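Local coordinates for protein 1-carboxybiuret hydrolase subunit AtzE (Pseudomonas sp., PDB 6C62) that hydrolyses 1-carboxybiuret to urea-1,3-dicarboxylate and ammonia, an amidase-family step in the bacterial breakdown of the herbicide atrazine, at residues 120-125 with 326-331; 169-174 with 303-308; 202-207 with 310-315; 83-86 with 91-94; 128-133 with 392-397. All coordinates share one frame; numbering follows the deposited sequence.

Contact 1: residues 120-125 with 326-331; sequences MDEFAY and PLSVDR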
# COMPACT_ATOMS: atom_id res chain seq x y z
N MET A 120 20.31 -20.78 -0.82
CA MET A 120 19.85 -19.54 -1.38
C MET A 120 20.76 -18.40 -0.96
O MET A 120 21.48 -18.50 0.02
CB MET A 120 18.40 -19.26 -0.98
CG MET A 120 18.16 -19.23 0.55
SD MET A 120 16.53 -18.63 1.05
CE MET A 120 16.61 -16.86 0.84
N ASP A 121 20.73 -17.29 -1.70
CA ASP A 121 21.39 -16.08 -1.21
C ASP A 121 20.71 -15.65 0.06
O ASP A 121 19.47 -15.75 0.18
CB ASP A 121 21.34 -14.92 -2.18
CG ASP A 121 22.27 -15.11 -3.39
OD1 ASP A 121 23.54 -15.07 -3.25
OD2 ASP A 121 21.74 -15.32 -4.50
N GLU A 122 21.50 -15.17 1.01
CA GLU A 122 20.95 -14.80 2.33
C GLU A 122 19.82 -13.80 2.21
O GLU A 122 19.96 -12.78 1.61
CB GLU A 122 22.03 -14.21 3.24
CG GLU A 122 21.42 -13.69 4.52
CD GLU A 122 22.41 -13.06 5.47
OE1 GLU A 122 22.59 -11.79 5.34
OE2 GLU A 122 22.93 -13.78 6.38
N PHE A 123 18.69 -14.14 2.82
CA PHE A 123 17.52 -13.29 2.87
C PHE A 123 16.98 -12.93 1.52
O PHE A 123 16.24 -11.96 1.39
CB PHE A 123 17.75 -12.06 3.80
CG PHE A 123 17.87 -12.39 5.27
CD1 PHE A 123 17.04 -13.29 5.88
CD2 PHE A 123 18.82 -11.76 6.07
CE1 PHE A 123 17.16 -13.55 7.25
CE2 PHE A 123 18.93 -12.01 7.40
CZ PHE A 123 18.09 -12.91 8.01
N ALA A 124 17.35 -13.72 0.51
CA ALA A 124 16.87 -13.61 -0.85
C ALA A 124 17.43 -12.41 -1.62
O ALA A 124 16.97 -12.20 -2.71
CB ALA A 124 15.34 -13.61 -0.90
N TYR A 125 18.40 -11.67 -1.12
CA TYR A 125 18.92 -10.48 -1.84
C TYR A 125 20.17 -10.82 -2.63
O TYR A 125 21.29 -10.79 -2.10
CB TYR A 125 19.23 -9.34 -0.86
CG TYR A 125 19.24 -7.90 -1.41
CD1 TYR A 125 18.87 -7.59 -2.73
CD2 TYR A 125 19.54 -6.83 -0.58
CE1 TYR A 125 18.87 -6.29 -3.19
CE2 TYR A 125 19.47 -5.49 -1.04
CZ TYR A 125 19.13 -5.23 -2.35
OH TYR A 125 19.12 -3.93 -2.84
N PRO A 326 28.29 -10.68 4.20
CA PRO A 326 29.09 -9.44 3.84
C PRO A 326 28.88 -8.95 2.43
O PRO A 326 29.01 -7.77 2.19
CB PRO A 326 30.55 -9.85 4.15
CG PRO A 326 30.37 -10.88 5.24
CD PRO A 326 29.16 -11.71 4.78
N LEU A 327 28.48 -9.81 1.49
CA LEU A 327 28.20 -9.34 0.10
C LEU A 327 26.92 -8.57 -0.08
O LEU A 327 26.70 -8.02 -1.13
CB LEU A 327 28.18 -10.52 -0.87
CG LEU A 327 29.59 -11.20 -0.99
CD1 LEU A 327 29.53 -12.43 -1.90
CD2 LEU A 327 30.67 -10.19 -1.49
N SER A 328 26.02 -8.58 0.89
CA SER A 328 24.78 -7.85 0.71
C SER A 328 24.43 -6.95 1.85
O SER A 328 23.53 -6.18 1.74
CB SER A 328 23.63 -8.84 0.43
OG SER A 328 23.55 -9.75 1.52
N VAL A 329 25.11 -7.06 2.99
CA VAL A 329 24.73 -6.25 4.13
C VAL A 329 24.77 -4.73 3.84
O VAL A 329 23.92 -3.99 4.32
CB VAL A 329 25.55 -6.58 5.37
CG1 VAL A 329 26.99 -6.10 5.22
CG2 VAL A 329 24.90 -6.01 6.59
N ASP A 330 25.76 -4.29 3.05
CA ASP A 330 25.85 -2.88 2.69
C ASP A 330 24.75 -2.43 1.73
O ASP A 330 24.36 -1.25 1.76
CB ASP A 330 27.22 -2.49 2.15
CG ASP A 330 28.36 -2.92 3.13
OD1 ASP A 330 28.09 -2.76 4.36
OD2 ASP A 330 29.43 -3.46 2.67
N ARG A 331 24.19 -3.38 0.99
CA ARG A 331 23.04 -3.09 0.15
C ARG A 331 21.78 -2.96 0.98
O ARG A 331 20.96 -2.13 0.68
CB ARG A 331 22.88 -4.19 -0.91
CG ARG A 331 24.18 -4.39 -1.74
CD ARG A 331 23.98 -5.30 -2.92
NE ARG A 331 22.95 -4.75 -3.82
CZ ARG A 331 22.26 -5.45 -4.72
NH1 ARG A 331 22.43 -6.78 -4.77
NH2 ARG A 331 21.39 -4.84 -5.51
O HOH W 1 22.19 -11.88 0.27
O HOH W 2 23.00 -9.37 4.00
O HOH W 3 20.43 -1.64 -1.96
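The guanidinium of R331 lies over one face of the Y125 ring, an off-centre cation-pi stack with CZ 4.3 Å from the centroid of that ring and the two planes 30° apart. It sits towards the CE1 side of the phenol: NH2 is 3.7 Å from Y125 CE1, and R331 CB packs against CE2 across the ring. A bend at chi3 (59°) turns the arginine back over the tyrosine. F202 and F332 also meet the Y125 ring, so the stack forms part of an aromatic cluster near the Ser-Ser-Lys triad of the amidase fold; the Y125 side chain is about 7 Å from that of S150, assigned to the charge relay by similarity. Away from the stack, water carries the contact. S328, the residue before helix 329-336, does not cap it with its hydroxyl; OG instead gives its hydrogen to one water and accepts from a second. The first water donates in turn to the backbone carbonyls of E122 and Y125, tying the bend of 120-125 to the start of the helix. The second donates to E122 OE1, an oxygen that also accepts from the backbone N of E325, while E122 OE2 is held by H133. A third water lies 2.8 Å from Y125 OH and donates to R331 O at 2.7 Å.

Contact 2: residues 169-174 with 303-308; sequences SDTNGS and VITASE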
# COMPACT_ATOMS: atom_id res chain seq x y z
N SER A 169 11.60 -18.76 -4.97
CA SER A 169 10.96 -17.47 -4.89
C SER A 169 11.55 -16.58 -5.94
O SER A 169 12.68 -16.78 -6.40
CB SER A 169 11.04 -16.83 -3.48
OG SER A 169 12.29 -16.23 -3.20
N ASP A 170 10.76 -15.60 -6.34
CA ASP A 170 11.11 -14.64 -7.37
C ASP A 170 10.50 -13.27 -7.03
O ASP A 170 9.28 -13.07 -7.06
CB ASP A 170 10.61 -15.16 -8.76
CG ASP A 170 11.18 -14.33 -9.95
OD1 ASP A 170 11.15 -13.09 -9.87
OD2 ASP A 170 11.64 -14.93 -10.96
N THR A 171 11.37 -12.32 -6.69
CA THR A 171 10.94 -10.98 -6.43
C THR A 171 11.26 -10.11 -7.63
O THR A 171 10.34 -9.50 -8.20
CB THR A 171 11.63 -10.49 -5.15
OG1 THR A 171 11.28 -11.36 -4.10
CG2 THR A 171 11.14 -9.10 -4.75
N ASN A 172 12.52 -10.11 -8.02
CA ASN A 172 13.03 -9.36 -9.17
C ASN A 172 13.73 -10.27 -10.19
O ASN A 172 14.44 -9.76 -11.07
CB ASN A 172 14.03 -8.36 -8.64
CG ASN A 172 13.37 -7.31 -7.72
OD1 ASN A 172 12.42 -6.64 -8.13
ND2 ASN A 172 13.88 -7.19 -6.48
N GLY A 173 13.55 -11.58 -10.07
CA GLY A 173 14.17 -12.53 -10.98
C GLY A 173 14.58 -13.87 -10.43
O GLY A 173 15.04 -14.71 -11.18
N SER A 174 14.41 -14.11 -9.18
CA SER A 174 15.06 -15.23 -8.53
C SER A 174 14.59 -16.66 -8.81
O SER A 174 15.19 -17.59 -8.27
CB SER A 174 15.11 -14.96 -7.01
OG SER A 174 16.13 -13.99 -6.80
N VAL A 303 14.21 0.36 -6.04
CA VAL A 303 13.98 1.25 -4.92
C VAL A 303 13.12 0.63 -3.85
O VAL A 303 13.49 0.67 -2.68
CB VAL A 303 13.44 2.64 -5.43
CG1 VAL A 303 12.89 3.46 -4.29
CG2 VAL A 303 14.56 3.42 -6.11
N ILE A 304 12.00 0.08 -4.22
CA ILE A 304 11.07 -0.55 -3.27
C ILE A 304 11.70 -1.77 -2.60
O ILE A 304 11.55 -1.98 -1.45
CB ILE A 304 9.77 -0.92 -4.01
CG1 ILE A 304 9.00 0.39 -4.26
CG2 ILE A 304 8.88 -1.89 -3.25
CD1 ILE A 304 7.89 0.29 -5.29
N THR A 305 12.43 -2.54 -3.37
CA THR A 305 13.09 -3.76 -2.89
C THR A 305 14.08 -3.41 -1.79
O THR A 305 14.08 -4.03 -0.74
CB THR A 305 13.80 -4.48 -4.05
OG1 THR A 305 12.79 -5.07 -4.91
CG2 THR A 305 14.73 -5.54 -3.53
N ALA A 306 14.95 -2.44 -2.06
CA ALA A 306 16.00 -2.12 -1.12
C ALA A 306 15.44 -1.58 0.20
O ALA A 306 15.91 -1.91 1.24
CB ALA A 306 16.98 -1.13 -1.72
N SER A 307 14.47 -0.67 0.12
CA SER A 307 13.90 -0.13 1.35
C SER A 307 13.06 -1.16 2.13
O SER A 307 13.20 -1.23 3.37
CB SER A 307 13.10 1.12 1.04
OG SER A 307 14.03 2.15 0.79
N GLU A 308 12.17 -1.87 1.45
CA GLU A 308 11.32 -2.82 2.16
C GLU A 308 12.19 -4.00 2.71
O GLU A 308 12.01 -4.38 3.82
CB GLU A 308 10.22 -3.39 1.27
CG GLU A 308 9.08 -2.47 1.03
CD GLU A 308 7.83 -3.08 0.33
OE1 GLU A 308 7.58 -4.31 0.37
OE2 GLU A 308 7.00 -2.28 -0.25
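T305 of helix 294-312 meets N172 through one nearly straight hydrogen bond. The approach follows the order of the helix. V303 and I304 come first and point elsewhere, V303 onto W342 and I304 onto Y343 and A346, all of helix 340-360. One residue later T305 turns to the loop that follows strand 165-170. Its OG1 accepts from N172 ND2 at 2.9 Å, with an N-H...O angle of 169°, and lies 5° out of the amide plane of the asparagine. With chi1 at -71°, OG1 is beside the backbone N of T305 and CG2 beside its carbonyl carbon, which leaves the methyl 3.5 Å from N172 ND2. The hydroxyl has a second bond, to A301 O one turn earlier, so this buried group joins the helix backbone to the loop amide. T171 adds a looser touch, its CG2 lying 4.4 Å from T305 OG1, while its own hydroxyl bonds to D207. Farther along, S307 OG bonds to G335 O, and E308 OE2 receives hydrogen bonds from S205 and Y343. The loop reached by T305 ends in S174, by similarity the acyl-ester nucleophile of this amidase. Just beyond the end of the central-sheet strand 165-170, the N172 side chain touches both helix 294-312, through T305, and helix 402-407, through Q402.

Contact 3: residues 202-207 with 310-315; sequences FVHSID and GCLHLD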
# COMPACT_ATOMS: atom_id res chain seq x y z
N PHE A 202 10.83 -11.20 1.85
CA PHE A 202 11.92 -10.30 1.43
C PHE A 202 11.28 -8.95 1.18
O PHE A 202 11.52 -8.00 1.93
CB PHE A 202 12.65 -10.93 0.23
CG PHE A 202 13.67 -10.06 -0.45
CD1 PHE A 202 14.50 -9.17 0.30
CD2 PHE A 202 13.84 -10.15 -1.83
CE1 PHE A 202 15.44 -8.37 -0.33
CE2 PHE A 202 14.82 -9.34 -2.49
CZ PHE A 202 15.61 -8.46 -1.72
N VAL A 203 10.45 -8.86 0.15
CA VAL A 203 9.74 -7.60 -0.22
C VAL A 203 8.26 -7.94 -0.26
O VAL A 203 7.77 -8.58 -1.19
CB VAL A 203 10.23 -7.09 -1.59
CG1 VAL A 203 9.56 -5.77 -1.99
CG2 VAL A 203 11.74 -7.00 -1.63
N HIS A 204 7.52 -7.51 0.74
CA HIS A 204 6.09 -7.79 0.80
C HIS A 204 5.35 -7.34 -0.48
O HIS A 204 4.44 -8.01 -0.97
CB HIS A 204 5.48 -7.07 2.03
CG HIS A 204 5.98 -7.55 3.35
ND1 HIS A 204 6.24 -6.69 4.40
CD2 HIS A 204 6.18 -8.81 3.81
CE1 HIS A 204 6.60 -7.43 5.45
NE2 HIS A 204 6.58 -8.72 5.11
N SER A 205 5.76 -6.20 -1.02
CA SER A 205 5.11 -5.63 -2.21
C SER A 205 5.42 -6.38 -3.53
O SER A 205 4.80 -6.09 -4.58
CB SER A 205 5.52 -4.15 -2.39
OG SER A 205 4.97 -3.25 -1.44
N ILE A 206 6.44 -7.26 -3.56
CA ILE A 206 6.86 -7.86 -4.83
C ILE A 206 7.15 -9.36 -4.82
O ILE A 206 7.20 -9.97 -5.89
CB ILE A 206 8.09 -7.09 -5.43
CG1 ILE A 206 7.97 -5.55 -5.33
CG2 ILE A 206 8.27 -7.42 -6.90
CD1 ILE A 206 9.22 -4.83 -5.79
N ASP A 207 7.30 -10.01 -3.67
CA ASP A 207 7.66 -11.45 -3.65
C ASP A 207 6.63 -12.32 -4.33
O ASP A 207 5.44 -12.19 -4.04
CB ASP A 207 7.80 -12.04 -2.23
CG ASP A 207 8.93 -11.44 -1.41
OD1 ASP A 207 9.88 -10.88 -1.96
OD2 ASP A 207 8.80 -11.57 -0.12
N GLY A 310 15.57 -3.99 3.35
CA GLY A 310 16.43 -3.45 4.40
C GLY A 310 15.70 -3.17 5.68
O GLY A 310 16.18 -3.56 6.78
N CYS A 311 14.56 -2.47 5.60
CA CYS A 311 13.81 -2.11 6.80
C CYS A 311 13.25 -3.32 7.52
O CYS A 311 13.12 -3.32 8.71
CB CYS A 311 12.75 -1.07 6.52
SG CYS A 311 13.59 0.49 6.02
N LEU A 312 12.92 -4.36 6.79
CA LEU A 312 12.49 -5.61 7.40
C LEU A 312 13.52 -6.13 8.41
O LEU A 312 13.14 -6.81 9.34
CB LEU A 312 12.32 -6.69 6.36
CG LEU A 312 11.45 -7.92 6.69
CD1 LEU A 312 10.01 -7.49 6.84
CD2 LEU A 312 11.59 -8.92 5.55
N HIS A 313 14.81 -5.88 8.16
CA HIS A 313 15.89 -6.42 9.00
C HIS A 313 16.54 -5.33 9.86
O HIS A 313 17.65 -5.50 10.37
CB HIS A 313 16.95 -7.02 8.07
CG HIS A 313 16.46 -8.21 7.31
ND1 HIS A 313 16.29 -9.43 7.91
CD2 HIS A 313 16.07 -8.36 6.03
CE1 HIS A 313 15.84 -10.29 7.03
NE2 HIS A 313 15.66 -9.67 5.88
N LEU A 314 15.84 -4.21 10.07
CA LEU A 314 16.47 -3.09 10.74
C LEU A 314 16.95 -3.42 12.17
O LEU A 314 18.03 -2.99 12.58
CB LEU A 314 15.54 -1.89 10.74
CG LEU A 314 16.06 -0.63 11.41
CD1 LEU A 314 17.39 -0.16 10.82
CD2 LEU A 314 14.99 0.47 11.26
N ASP A 315 16.14 -4.18 12.91
CA ASP A 315 16.46 -4.49 14.30
C ASP A 315 17.76 -5.27 14.38
O ASP A 315 18.59 -4.95 15.23
CB ASP A 315 15.40 -5.36 14.99
CG ASP A 315 14.05 -4.65 15.22
OD1 ASP A 315 14.06 -3.43 15.60
OD2 ASP A 315 12.97 -5.33 15.03
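L312, in the last turn of helix 294-312, spreads its two methyls over the loop 202-207 of the amidase fold. The contact is van der Waals packing by the leucine methyls, on an imidazole and on a backbone carbonyl. CD1 approaches the H204 ring obliquely, 3.7 Å from CE1, and CD2 rests 3.7 Å from F202 O. A chi1 of -160° sets CG opposite the backbone N of L312 and directs the branch at the loop. R348 of the second subunit packs on H204 and L312 alike, which places this contact at the interface with the second copy of this protein; H204 NE2 bonds to the backbone of a chain of another protein in the assembly.

Within the loop, V203 CG2 covers the F202 ring, 3.7 Å above the plane and over its centre, and F332 touches F202. The H313 ring meets those of F123 and F332.

Hydrogen bonds shape the loop itself. V203 O accepts from the backbone N of both I206 and D207, closing a tight turn. The D207 carboxylate binds back to the start of the loop, and OD1 takes a further bond from T171. D207 OD2 accepts from F202 N through the syn lone pair at 2.9 Å, whereas V203 N meets OD1 on the syn side but 32° out of the carboxylate plane.

Contact 4: residues 83-86 with 91-94; sequences TTLA and NRTL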
# COMPACT_ATOMS: atom_id res chain seq x y z
N THR A 83 14.08 -25.44 11.58
CA THR A 83 14.26 -24.00 11.64
C THR A 83 14.47 -23.40 10.25
O THR A 83 15.37 -23.83 9.48
CB THR A 83 15.46 -23.65 12.61
OG1 THR A 83 15.02 -23.85 13.95
CG2 THR A 83 15.75 -22.16 12.56
N THR A 84 13.64 -22.43 9.91
CA THR A 84 13.71 -21.81 8.57
C THR A 84 14.90 -20.85 8.47
O THR A 84 14.90 -19.77 9.10
CB THR A 84 12.40 -21.05 8.27
OG1 THR A 84 11.31 -21.94 8.45
CG2 THR A 84 12.41 -20.48 6.82
N LEU A 85 15.88 -21.22 7.66
CA LEU A 85 17.14 -20.42 7.60
C LEU A 85 17.08 -19.18 6.72
O LEU A 85 17.73 -18.20 7.03
CB LEU A 85 18.30 -21.30 7.15
CG LEU A 85 18.67 -22.48 8.05
CD1 LEU A 85 19.77 -23.28 7.35
CD2 LEU A 85 19.09 -21.96 9.44
N ALA A 86 16.36 -19.26 5.58
CA ALA A 86 16.37 -18.21 4.57
C ALA A 86 17.81 -17.74 4.23
O ALA A 86 18.09 -16.55 4.12
CB ALA A 86 15.51 -17.05 5.02
N ASN A 91 19.01 -16.57 11.50
CA ASN A 91 17.81 -17.36 11.81
C ASN A 91 18.12 -18.70 12.53
O ASN A 91 17.16 -19.34 12.96
CB ASN A 91 16.99 -17.67 10.57
CG ASN A 91 16.21 -16.46 10.04
OD1 ASN A 91 16.44 -15.35 10.47
ND2 ASN A 91 15.30 -16.71 9.08
N ARG A 92 19.38 -19.05 12.74
CA ARG A 92 19.66 -20.43 13.23
C ARG A 92 19.05 -20.74 14.59
O ARG A 92 18.60 -21.84 14.80
CB ARG A 92 21.16 -20.73 13.34
CG ARG A 92 21.84 -20.96 12.00
CD ARG A 92 23.33 -20.77 12.11
NE ARG A 92 23.97 -20.94 10.83
CZ ARG A 92 25.28 -20.79 10.64
NH1 ARG A 92 26.09 -20.49 11.70
NH2 ARG A 92 25.77 -21.03 9.44
N THR A 93 18.96 -19.74 15.44
CA THR A 93 18.46 -19.87 16.77
C THR A 93 16.95 -19.69 16.93
O THR A 93 16.47 -19.77 18.04
CB THR A 93 19.16 -18.83 17.73
OG1 THR A 93 18.97 -17.51 17.20
CG2 THR A 93 20.66 -19.13 17.87
N LEU A 94 16.21 -19.46 15.84
CA LEU A 94 14.78 -19.26 15.92
C LEU A 94 14.13 -20.64 16.17
O LEU A 94 14.68 -21.67 15.73
CB LEU A 94 14.22 -18.60 14.66
CG LEU A 94 14.65 -17.11 14.42
CD1 LEU A 94 14.13 -16.59 13.07
CD2 LEU A 94 14.19 -16.23 15.58
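T83 and N91 hold the two arms of a compact loop together, each by one hydrogen bond to a backbone carbonyl of the opposite arm. This irregular loop lies between strand 70-74 and helix 102-109 of the amidase fold. Its close-packed part begins at T83, where OG1 donates to L94 O at 2.8 Å, tilted 24° from the carbonyl plane. The methyl of the same residue fits beside that bond: chi1 of -74° turns the hydroxyl to the N side and sends CG2 opposite the backbone N, to within 3.2 Å of N91 O. N91 O itself accepts from L94 N, three residues on, which rounds the chain into a turn. On the inner side, N91 ND2 donates to T84 O at 3.1 Å, with the acceptor close to the amide plane and an N-H...O angle of 152°. The buried side chain of N91 is covered further by F123 and Y200, and A86 CB lies 4.1 Å from its ND2.

The outer side is looser. L85 and R92 cross there, L85 CD2 lying 3.9 Å from R92 CG, and the arginine runs on in extended form until NE bonds to Y134 OH. L94 and R92 are exposed, and the L94 side chain comes no nearer to T83 than CB to CG2 at 4.4 Å.

With side-chain donors meeting main-chain acceptors, the closure depends on the threonine hydroxyl and the asparagine amide rather than on pairing of one backbone with the other.

Contact 5: residues 128-133 with 392-397; sequences TTENTH and PCRPAM
Short helix 393-396, entered directly from the two-stranded hairpin of 383-386 and 389-392, packs by R394 against the chain leading into strand 130-131. The touch is made mainly by the T128 methyl on the R394 methylenes, with OG1 alongside: T128 CG2 lies 3.9 Å from R394 CG, and T128 OG1 is 4.1 Å from both R394 CG and CD. M397, farther along the segment, adds a looser contact, its CG 4.5 Å from T128 CG2. A chi1 of 67° puts OG1 of T128 between its backbone N and carbonyl carbon, from where it donates to E130 OE1 at 2.8 Å, on the anti lone pair of that oxygen. The other oxygen, OE2, accepts from the backbone N of G380, so both oxygens of the glutamate are engaged. E130 OE1 lies 4.3 Å from R394 CD, and the arginine chain, bent at chi3 (-69°), goes on to a salt bridge with E382. R394 NH1 is 4.8 Å from E130 OE1, and this opposite charge probably adds a mild attraction without direct contact. Beyond E130, N131 OD1 accepts from H133 N at 2.8 Å in the carbonyl plane, closing an Asx turn, and its amide nitrogen bonds to M120 O and G87 O. The packing joins two two-stranded units of the amidase fold: strand 130-131, paired with 135-139, and the hairpin that leads into helix 393-396.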
# COMPACT_ATOMS: atom_id res chain seq x y z
N THR A 128 23.04 -14.75 -7.50
CA THR A 128 24.12 -15.72 -7.79
C THR A 128 24.30 -16.91 -6.84
O THR A 128 25.04 -17.82 -7.16
CB THR A 128 25.44 -14.96 -7.83
OG1 THR A 128 25.76 -14.47 -6.52
CG2 THR A 128 25.37 -13.78 -8.88
N THR A 129 23.60 -16.92 -5.71
CA THR A 129 23.72 -17.97 -4.68
C THR A 129 25.18 -18.25 -4.33
O THR A 129 25.65 -19.39 -4.38
CB THR A 129 22.95 -19.27 -5.05
OG1 THR A 129 21.68 -18.93 -5.58
CG2 THR A 129 22.74 -20.16 -3.77
N GLU A 130 25.91 -17.18 -4.09
CA GLU A 130 27.24 -17.21 -3.55
C GLU A 130 27.13 -16.86 -2.07
O GLU A 130 27.35 -15.72 -1.66
CB GLU A 130 28.13 -16.24 -4.33
CG GLU A 130 28.37 -16.73 -5.78
CD GLU A 130 29.13 -15.71 -6.64
OE1 GLU A 130 28.53 -14.65 -7.07
OE2 GLU A 130 30.33 -16.00 -6.88
N ASN A 131 26.76 -17.84 -1.29
CA ASN A 131 26.42 -17.64 0.10
C ASN A 131 27.70 -17.79 0.94
O ASN A 131 28.35 -18.90 0.96
CB ASN A 131 25.34 -18.66 0.50
CG ASN A 131 24.78 -18.38 1.91
OD1 ASN A 131 25.55 -18.33 2.93
ND2 ASN A 131 23.46 -18.18 2.01
N THR A 132 28.08 -16.75 1.66
CA THR A 132 29.30 -16.80 2.49
C THR A 132 29.20 -17.84 3.65
O THR A 132 30.18 -18.48 3.98
CB THR A 132 29.67 -15.39 3.04
OG1 THR A 132 29.87 -14.51 1.95
CG2 THR A 132 30.93 -15.37 3.93
N HIS A 133 28.04 -18.04 4.24
CA HIS A 133 27.91 -18.86 5.41
C HIS A 133 27.87 -20.35 4.98
O HIS A 133 28.53 -21.18 5.60
CB HIS A 133 26.65 -18.57 6.19
CG HIS A 133 26.32 -17.13 6.37
ND1 HIS A 133 27.17 -16.23 6.95
CD2 HIS A 133 25.19 -16.43 6.06
CE1 HIS A 133 26.61 -15.04 6.98
NE2 HIS A 133 25.39 -15.13 6.45
N PRO A 392 28.15 -4.26 -12.41
CA PRO A 392 28.37 -5.22 -11.32
C PRO A 392 27.57 -6.50 -11.63
O PRO A 392 26.38 -6.45 -11.99
CB PRO A 392 27.90 -4.48 -10.06
CG PRO A 392 26.98 -3.37 -10.53
CD PRO A 392 27.41 -3.05 -11.98
N CYS A 393 28.25 -7.64 -11.50
CA CYS A 393 27.69 -8.93 -11.85
C CYS A 393 26.41 -9.25 -11.10
O CYS A 393 25.46 -9.70 -11.69
CB CYS A 393 28.71 -10.01 -11.50
SG CYS A 393 28.17 -11.69 -11.85
N ARG A 394 26.44 -9.10 -9.78
CA ARG A 394 25.36 -9.54 -8.93
C ARG A 394 24.02 -8.86 -9.28
O ARG A 394 23.14 -9.56 -9.68
CB ARG A 394 25.74 -9.53 -7.41
CG ARG A 394 26.86 -10.57 -7.15
CD ARG A 394 27.23 -10.79 -5.68
NE ARG A 394 27.90 -9.61 -5.16
CZ ARG A 394 29.22 -9.36 -5.31
NH1 ARG A 394 30.08 -10.21 -5.92
NH2 ARG A 394 29.72 -8.22 -4.82
N PRO A 395 23.93 -7.52 -9.29
CA PRO A 395 22.65 -6.90 -9.76
C PRO A 395 22.32 -7.13 -11.23
O PRO A 395 21.16 -7.24 -11.61
CB PRO A 395 22.88 -5.43 -9.53
CG PRO A 395 23.89 -5.41 -8.41
CD PRO A 395 24.83 -6.52 -8.69
N ALA A 396 23.35 -7.17 -12.06
CA ALA A 396 23.14 -7.25 -13.52
C ALA A 396 22.39 -8.47 -14.01
O ALA A 396 21.76 -8.38 -15.08
CB ALA A 396 24.44 -7.18 -14.26
N MET A 397 22.53 -9.61 -13.31
CA MET A 397 21.85 -10.85 -13.73
C MET A 397 20.32 -10.64 -13.86
O MET A 397 19.66 -11.36 -14.59
CB MET A 397 22.15 -11.99 -12.74
CG MET A 397 23.55 -12.63 -12.83
SD MET A 397 23.94 -13.24 -14.50
CE MET A 397 24.97 -11.88 -14.96

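Along the chain contact 4 closes first, within the loop after strand 70-74, while the other four join residues 120-207 to the region 303-397. Contacts 2 and 3 share helix 294-312, with centres 9 Å apart, and both reach the second subunit. Contacts 1 and 5 have centres 8 Å apart and are tied by D121 to T129 and E122 to H133. Contact 1 also meets contacts 2 and 3 through Y125 and F123, and contact 4 through the backbone of F123 and A86. The five thus form one connected set of contacts at and beyond the end of strand 165-170, near the presumed catalytic residues, linking that region to helix 294-312 and the subunit interface.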